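PDB 5WXU: 11S globulin from Wrightia tinctoria, which binds the plant hormone auxin (indole-3-acetic acid) and sequesters it, and probably serves as a seed storage protein. Local coordinates for the interface of chains A and B. Numbering follows the deposited sequence. Chains: chain A/B, 11S globulin.

Contact 1: the interface of chains A and B. Residues chain A 425, 427-429; chain B 116, 122, 148-149, 167.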
loop_
_atom_site.group_PDB
_atom_site.type_symbol
_atom_site.label_atom_id
_atom_site.label_comp_id
_atom_site.label_asym_id
_atom_site.label_seq_id
_atom_site.Cartn_x
_atom_site.Cartn_y
_atom_site.Cartn_z
ATOM N N VAL A 425 -24.536 15.714 -11.432
ATOM C CA VAL A 425 -23.628 16.178 -12.446
ATOM C C VAL A 425 -24.164 17.472 -13.083
ATOM O O VAL A 425 -23.384 18.342 -13.489
ATOM C CB VAL A 425 -23.292 15.129 -13.487
ATOM C CG1 VAL A 425 -22.561 14.003 -12.850
ATOM C CG2 VAL A 425 -24.502 14.605 -14.191
ATOM N N ARG A 427 -25.686 20.124 -11.520
ATOM C CA ARG A 427 -25.110 21.204 -10.715
ATOM C C ARG A 427 -23.635 21.470 -11.027
ATOM O O ARG A 427 -23.196 22.602 -11.144
ATOM C CB ARG A 427 -25.281 20.922 -9.222
ATOM C CG ARG A 427 -26.707 21.110 -8.760
ATOM C CD ARG A 427 -26.873 20.443 -7.406
ATOM N NE ARG A 427 -28.157 20.781 -6.781
ATOM C CZ ARG A 427 -28.354 21.742 -5.880
ATOM N NH1 ARG A 427 -27.381 22.551 -5.472
ATOM N NH2 ARG A 427 -29.578 21.913 -5.379
ATOM N N ALA A 428 -22.867 20.401 -11.185
ATOM C CA ALA A 428 -21.428 20.522 -11.345
ATOM C C ALA A 428 -20.907 21.207 -12.635
ATOM O O ALA A 428 -19.754 21.619 -12.727
ATOM C CB ALA A 428 -20.789 19.142 -11.158
ATOM N N VAL A 429 -21.771 21.281 -13.628
ATOM C CA VAL A 429 -21.511 21.756 -14.937
ATOM C C VAL A 429 -22.070 23.161 -14.956
ATOM O O VAL A 429 -23.114 23.415 -14.370
ATOM C CB VAL A 429 -22.166 20.830 -15.963
ATOM C CG1 VAL A 429 -22.087 21.391 -17.358
ATOM C CG2 VAL A 429 -21.417 19.517 -15.994
ATOM N N VAL B 116 -16.243 16.228 -13.980
ATOM C CA VAL B 116 -17.090 16.184 -12.814
ATOM C C VAL B 116 -16.732 14.985 -11.921
ATOM O O VAL B 116 -16.791 13.832 -12.398
ATOM C CB VAL B 116 -18.583 16.129 -13.179
ATOM C CG1 VAL B 116 -19.413 15.992 -11.914
ATOM C CG2 VAL B 116 -18.963 17.392 -13.960
ATOM N N GLU B 122 -19.529 22.133 -5.408
ATOM C CA GLU B 122 -19.238 23.100 -6.428
ATOM C C GLU B 122 -18.396 24.253 -5.825
ATOM O O GLU B 122 -18.954 25.103 -5.116
ATOM C CB GLU B 122 -20.542 23.609 -7.021
ATOM C CG GLU B 122 -21.171 22.666 -8.048
ATOM C CD GLU B 122 -21.709 21.363 -7.478
ATOM O OE1 GLU B 122 -22.572 21.562 -6.532
ATOM O OE2 GLU B 122 -21.240 20.212 -7.973
ATOM N N HIS B 148 -20.367 26.006 -9.917
ATOM C CA HIS B 148 -20.066 24.770 -10.597
ATOM C C HIS B 148 -18.733 24.179 -10.101
ATOM O O HIS B 148 -18.056 24.826 -9.329
ATOM C CB HIS B 148 -20.144 24.915 -12.149
ATOM C CG HIS B 148 -19.307 26.002 -12.729
ATOM N ND1 HIS B 148 -17.937 25.917 -12.799
ATOM C CD2 HIS B 148 -19.650 27.197 -13.286
ATOM C CE1 HIS B 148 -17.463 27.029 -13.361
ATOM N NE2 HIS B 148 -18.482 27.812 -13.679
ATOM N N GLN B 149 -18.345 23.001 -10.572
ATOM C CA GLN B 149 -17.023 22.517 -10.175
ATOM C C GLN B 149 -15.930 23.258 -10.937
ATOM O O GLN B 149 -16.180 23.831 -12.014
ATOM C CB GLN B 149 -16.936 20.999 -10.345
ATOM C CG GLN B 149 -17.767 20.253 -9.285
ATOM C CD GLN B 149 -17.678 18.744 -9.372
ATOM O OE1 GLN B 149 -16.901 18.203 -10.122
ATOM N NE2 GLN B 149 -18.446 18.066 -8.541
ATOM N N VAL B 167 -17.965 12.377 -16.182
ATOM C CA VAL B 167 -18.434 13.375 -17.175
ATOM C C VAL B 167 -17.355 14.424 -17.475
ATOM O O VAL B 167 -16.824 15.037 -16.579
ATOM C CB VAL B 167 -19.709 14.044 -16.679
ATOM C CG1 VAL B 167 -20.192 15.227 -17.619
ATOM C CG2 VAL B 167 -20.854 13.066 -16.510
#
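A:Ala428, the last residue of helix 425-428, is set into a pocket of chain B lined by B:Val116, B:Glu122 and B:Gln149, in an interface between subunits of the hexameric 11S globulin, a two-cupin seed storage protein. The methyl A:Ala428 CB meets B:Val116 CG1 at 3.5 Å, and the side-chain amide carbon CD of B:Gln149 and the carboxylate oxygen OE2 of B:Glu122 come about as near, so that apolar and polar groups close on one small side chain. The carbonyl of the same residue takes the backbone N-H of B:Gln149, N to A:Ala428 O 2.9 Å, nearly straight at 164° but with the donor tilted from the carbonyl plane. B:Val116 wedges among three chain A residues: with CG1 anti to the backbone N (chi1 176°), that branch touches A:Ala428 and A:Val425 CG1, while CG2 reaches A:Val429 CG2 at 3.8 Å. The B:Val116 side chain crosses those of A:Val425 and A:Val429 at about a right angle. B:Val167 CG2 adds a more distant touch to A:Val425. The B:Glu122 chain, bent at chi2, lays its CG and CD beside the helix backbone and A:Arg427 CB. A:Arg427, a residue that binds auxin in this protein, runs extended from CG to NE, and its NH1 stays 5.0 Å from B:Glu122 OE1, where the opposite charges may still attract. Behind the backbone bond, B:His148 ND1 donates in its ring plane to B:Gln149 O at 2.8 Å, which helps to steady the segment that offers the N-H.

Contact 2: the interface of chains A and B. Residues chain A 42-45; chain B 193-194, 198.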
loop_
_atom_site.group_PDB
_atom_site.type_symbol
_atom_site.label_atom_id
_atom_site.label_comp_id
_atom_site.label_asym_id
_atom_site.label_seq_id
_atom_site.Cartn_x
_atom_site.Cartn_y
_atom_site.Cartn_z
ATOM N N GLY A 42 -20.694 -6.837 -28.412
ATOM C CA GLY A 42 -19.850 -7.277 -27.358
ATOM C C GLY A 42 -20.766 -7.946 -26.365
ATOM O O GLY A 42 -21.975 -7.731 -26.386
ATOM N N GLU A 43 -20.158 -8.699 -25.466
ATOM C CA GLU A 43 -20.908 -9.437 -24.467
ATOM C C GLU A 43 -21.756 -8.576 -23.500
ATOM O O GLU A 43 -22.780 -9.044 -22.971
ATOM C CB GLU A 43 -20.000 -10.447 -23.743
ATOM C CG GLU A 43 -18.831 -9.928 -23.002
ATOM C CD GLU A 43 -17.527 -9.667 -23.791
ATOM O OE1 GLU A 43 -17.462 -9.465 -25.060
ATOM O OE2 GLU A 43 -16.489 -9.627 -23.078
ATOM N N CYS A 44 -21.405 -7.306 -23.330
ATOM C CA CYS A 44 -22.176 -6.395 -22.536
ATOM C C CYS A 44 -22.877 -5.309 -23.343
ATOM O O CYS A 44 -23.417 -4.350 -22.769
ATOM C CB CYS A 44 -21.293 -5.743 -21.511
ATOM S SG CYS A 44 -20.966 -6.776 -20.060
ATOM N N ASP A 45 -22.981 -5.507 -24.642
ATOM C CA ASP A 45 -23.747 -4.571 -25.514
ATOM C C ASP A 45 -25.209 -5.011 -25.564
ATOM O O ASP A 45 -25.671 -5.625 -26.505
ATOM C CB ASP A 45 -23.163 -4.517 -26.925
ATOM C CG ASP A 45 -23.886 -3.462 -27.805
ATOM O OD1 ASP A 45 -24.563 -2.598 -27.243
ATOM O OD2 ASP A 45 -23.669 -3.509 -29.027
ATOM N N LEU B 193 -17.268 -3.768 -19.041
ATOM C CA LEU B 193 -18.306 -4.089 -20.029
ATOM C C LEU B 193 -17.734 -5.113 -21.028
ATOM O O LEU B 193 -17.833 -6.286 -20.775
ATOM C CB LEU B 193 -18.896 -2.870 -20.673
ATOM C CG LEU B 193 -19.714 -1.997 -19.728
ATOM C CD1 LEU B 193 -19.890 -0.595 -20.262
ATOM C CD2 LEU B 193 -21.098 -2.639 -19.507
ATOM N N ASP B 194 -17.181 -4.652 -22.137
ATOM C CA ASP B 194 -16.512 -5.496 -23.091
ATOM C C ASP B 194 -15.609 -4.533 -23.903
ATOM O O ASP B 194 -15.582 -3.295 -23.661
ATOM C CB ASP B 194 -17.533 -6.227 -23.963
ATOM C CG ASP B 194 -18.520 -5.216 -24.642
ATOM O OD1 ASP B 194 -18.075 -4.277 -25.300
ATOM O OD2 ASP B 194 -19.750 -5.322 -24.437
ATOM N N ARG B 198 -18.019 2.964 -25.467
ATOM C CA ARG B 198 -19.265 3.672 -25.343
ATOM C C ARG B 198 -19.041 5.119 -25.117
ATOM O O ARG B 198 -18.151 5.529 -24.325
ATOM C CB ARG B 198 -20.114 3.188 -24.154
ATOM C CG ARG B 198 -20.854 1.891 -24.322
ATOM C CD ARG B 198 -20.012 0.698 -24.168
ATOM N NE ARG B 198 -20.784 -0.555 -24.058
ATOM C CZ ARG B 198 -20.222 -1.711 -24.252
ATOM N NH1 ARG B 198 -18.948 -1.776 -24.561
ATOM N NH2 ARG B 198 -20.926 -2.825 -24.186
#
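The loop of chain A at residues 42-45 meets the chain B loop carrying B:Leu193 and B:Asp194, with B:Arg198 reaching in from the start of strand 198-201; both chains are 11S globulin cupin subunits. B:Asp194 points its carboxylate into the turn of the chain A loop. B:Asp194 OD2 accepts the backbone N-H of A:Cys44, N to OD2 2.8 Å, through the anti lone pair, in a bond bent to 141° at the hydrogen. On the syn side, B:Asp194 OD2 accepts a second hydrogen bond from B:Arg198 NH2, also at 2.8 Å, so donors from both chains share this oxygen. B:Arg198 grips the acid end-on, its NH1 bonded to B:Asp194 OD1 in a salt bridge; both oxygens lie close to the guanidinium plane but the nitrogens stand out of the carboxylate plane. With chi1 at 54°, B:Asp194 holds CG between its backbone N and carbonyl carbon, and B:Asp194 CB faces the carboxylate of A:Glu43 (CB to CD 3.4 Å). The two acid side chains run antiparallel past one another, their carboxylate planes turned 48° apart, and the arginine probably offsets the negative charge. A:Cys44, whose sulfur forms a disulfide with Cys77 of its own subunit, sets SG 3.3 Å from B:Leu193 O and CB 3.7 Å from B:Leu193 CD2. With an alanine at B:Asp194, the A:Cys44 N-H would probably lose its acceptor across the interface and the B:Arg198 guanidinium its charged mate.

Contact 3: the interface of chains A and B. Residues chain A 434, 437-438; chain B 95, 202-203, 226.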
loop_
_atom_site.group_PDB
_atom_site.type_symbol
_atom_site.label_atom_id
_atom_site.label_comp_id
_atom_site.label_asym_id
_atom_site.label_seq_id
_atom_site.Cartn_x
_atom_site.Cartn_y
_atom_site.Cartn_z
ATOM N N TRP A 434 -25.442 23.980 -20.124
ATOM C CA TRP A 434 -26.746 23.365 -20.307
ATOM C C TRP A 434 -27.705 24.250 -21.174
ATOM O O TRP A 434 -28.416 23.699 -22.001
ATOM C CB TRP A 434 -27.406 23.041 -18.993
ATOM C CG TRP A 434 -26.585 22.131 -18.118
ATOM C CD1 TRP A 434 -26.330 22.329 -16.799
ATOM C CD2 TRP A 434 -26.057 20.835 -18.442
ATOM N NE1 TRP A 434 -25.590 21.268 -16.291
ATOM C CE2 TRP A 434 -25.439 20.344 -17.289
ATOM C CE3 TRP A 434 -25.932 20.106 -19.609
ATOM C CZ2 TRP A 434 -24.767 19.099 -17.273
ATOM C CZ3 TRP A 434 -25.286 18.876 -19.597
ATOM C CH2 TRP A 434 -24.739 18.375 -18.407
ATOM N N VAL A 437 -26.543 23.479 -24.695
ATOM C CA VAL A 437 -26.720 22.136 -25.178
ATOM C C VAL A 437 -28.211 21.785 -25.297
ATOM O O VAL A 437 -28.595 21.116 -26.223
ATOM C CB VAL A 437 -26.027 21.135 -24.245
ATOM C CG1 VAL A 437 -26.398 19.703 -24.596
ATOM C CG2 VAL A 437 -24.511 21.296 -24.287
ATOM N N PHE A 438 -29.007 22.197 -24.347
ATOM C CA PHE A 438 -30.395 21.768 -24.307
ATOM C C PHE A 438 -31.305 22.872 -24.929
ATOM O O PHE A 438 -32.473 22.606 -25.144
ATOM C CB PHE A 438 -30.846 21.500 -22.891
ATOM C CG PHE A 438 -30.065 20.415 -22.139
ATOM C CD1 PHE A 438 -29.590 19.246 -22.738
ATOM C CD2 PHE A 438 -29.864 20.589 -20.791
ATOM C CE1 PHE A 438 -28.886 18.331 -21.984
ATOM C CE2 PHE A 438 -29.134 19.673 -20.037
ATOM C CZ PHE A 438 -28.645 18.548 -20.651
ATOM N N PRO B 95 -21.110 17.503 -22.954
ATOM C CA PRO B 95 -20.618 16.583 -21.962
ATOM C C PRO B 95 -20.953 15.119 -22.210
ATOM O O PRO B 95 -22.043 14.770 -22.658
ATOM C CB PRO B 95 -21.314 17.055 -20.707
ATOM C CG PRO B 95 -21.721 18.512 -20.976
ATOM C CD PRO B 95 -22.079 18.447 -22.376
ATOM N N LEU B 202 -24.712 13.739 -22.440
ATOM C CA LEU B 202 -25.801 14.444 -21.695
ATOM C C LEU B 202 -26.310 15.563 -22.604
ATOM O O LEU B 202 -25.942 16.719 -22.489
ATOM C CB LEU B 202 -25.330 14.988 -20.401
ATOM C CG LEU B 202 -25.081 13.895 -19.334
ATOM C CD1 LEU B 202 -24.012 12.895 -19.644
ATOM C CD2 LEU B 202 -24.812 14.603 -18.017
ATOM N N GLY B 203 -27.167 15.161 -23.518
ATOM C CA GLY B 203 -27.499 15.987 -24.636
ATOM C C GLY B 203 -27.022 15.534 -25.959
ATOM O O GLY B 203 -26.301 14.560 -26.145
ATOM N N PHE B 226 -30.420 10.759 -22.439
ATOM C CA PHE B 226 -31.749 11.155 -22.059
ATOM C C PHE B 226 -32.792 10.638 -23.038
ATOM O O PHE B 226 -33.929 10.474 -22.653
ATOM C CB PHE B 226 -31.854 12.671 -21.975
ATOM C CG PHE B 226 -30.953 13.297 -20.940
ATOM C CD1 PHE B 226 -31.091 12.968 -19.617
ATOM C CD2 PHE B 226 -29.940 14.193 -21.308
ATOM C CE1 PHE B 226 -30.248 13.505 -18.664
ATOM C CE2 PHE B 226 -29.090 14.729 -20.364
ATOM C CZ PHE B 226 -29.285 14.425 -19.026
#
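A:Trp434 and B:Leu202 form the apolar centre of this patch, where helix 431-438 of one 11S globulin subunit lies against a loop of its cupin neighbour. The outer rim of the indole six-membered ring does the touching: A:Trp434 CH2 stands 3.8 Å from the B:Leu202 methyl CD2, and CZ3 lies equally near CG of B:Pro95, on strand 91-98. Leucine and proline both approach the tryptophan at a slant. With CG anti to its carbonyl carbon (chi1 -58°), A:Trp434 swings the benzo end of its indole from the helix towards chain B. One helical turn on, A:Phe438 presents its CE1-CZ edge. A:Phe438 CZ meets B:Phe226 CE2 at 3.9 Å, and the two side chains cross at about a right angle without stacking. The same phenylalanine edge runs alongside the B:Leu202-B:Gly203 peptide, with B:Gly203 N in its ring plane and A:Phe438 CE1 3.8 Å from B:Gly203 CA; the lack of a side chain there probably allows this close passage. A:Val437 CG1 touches B:Gly203 CA at 3.9 Å. At the polar rim the B:Leu202 carbonyl oxygen O points among the three chain A side chains, 3.4 Å from A:Phe438 CE1 and 3.7 Å from A:Trp434 CZ3, with A:Val437 CG1 also bordering it.

Contacts 1 and 3 are neighbours, their C-alpha centres about 13 Å apart, and rest on successive helices of chain A, 425-428 and 431-438, linked by a short stretch that includes A:Val429. Contact 2 lies about 28 Å from contact 1 and 24 Å from contact 3, between the same centres, and uses an N-terminal loop of chain A instead. On chain B, strand 198-201 begins with B:Arg198 of contact 2 and ends just before B:Leu202 of contact 3, joining the distant patches. Segments near both ends of the chain A sequence thus meet one neighbour, which probably helps to hold the hexamer together.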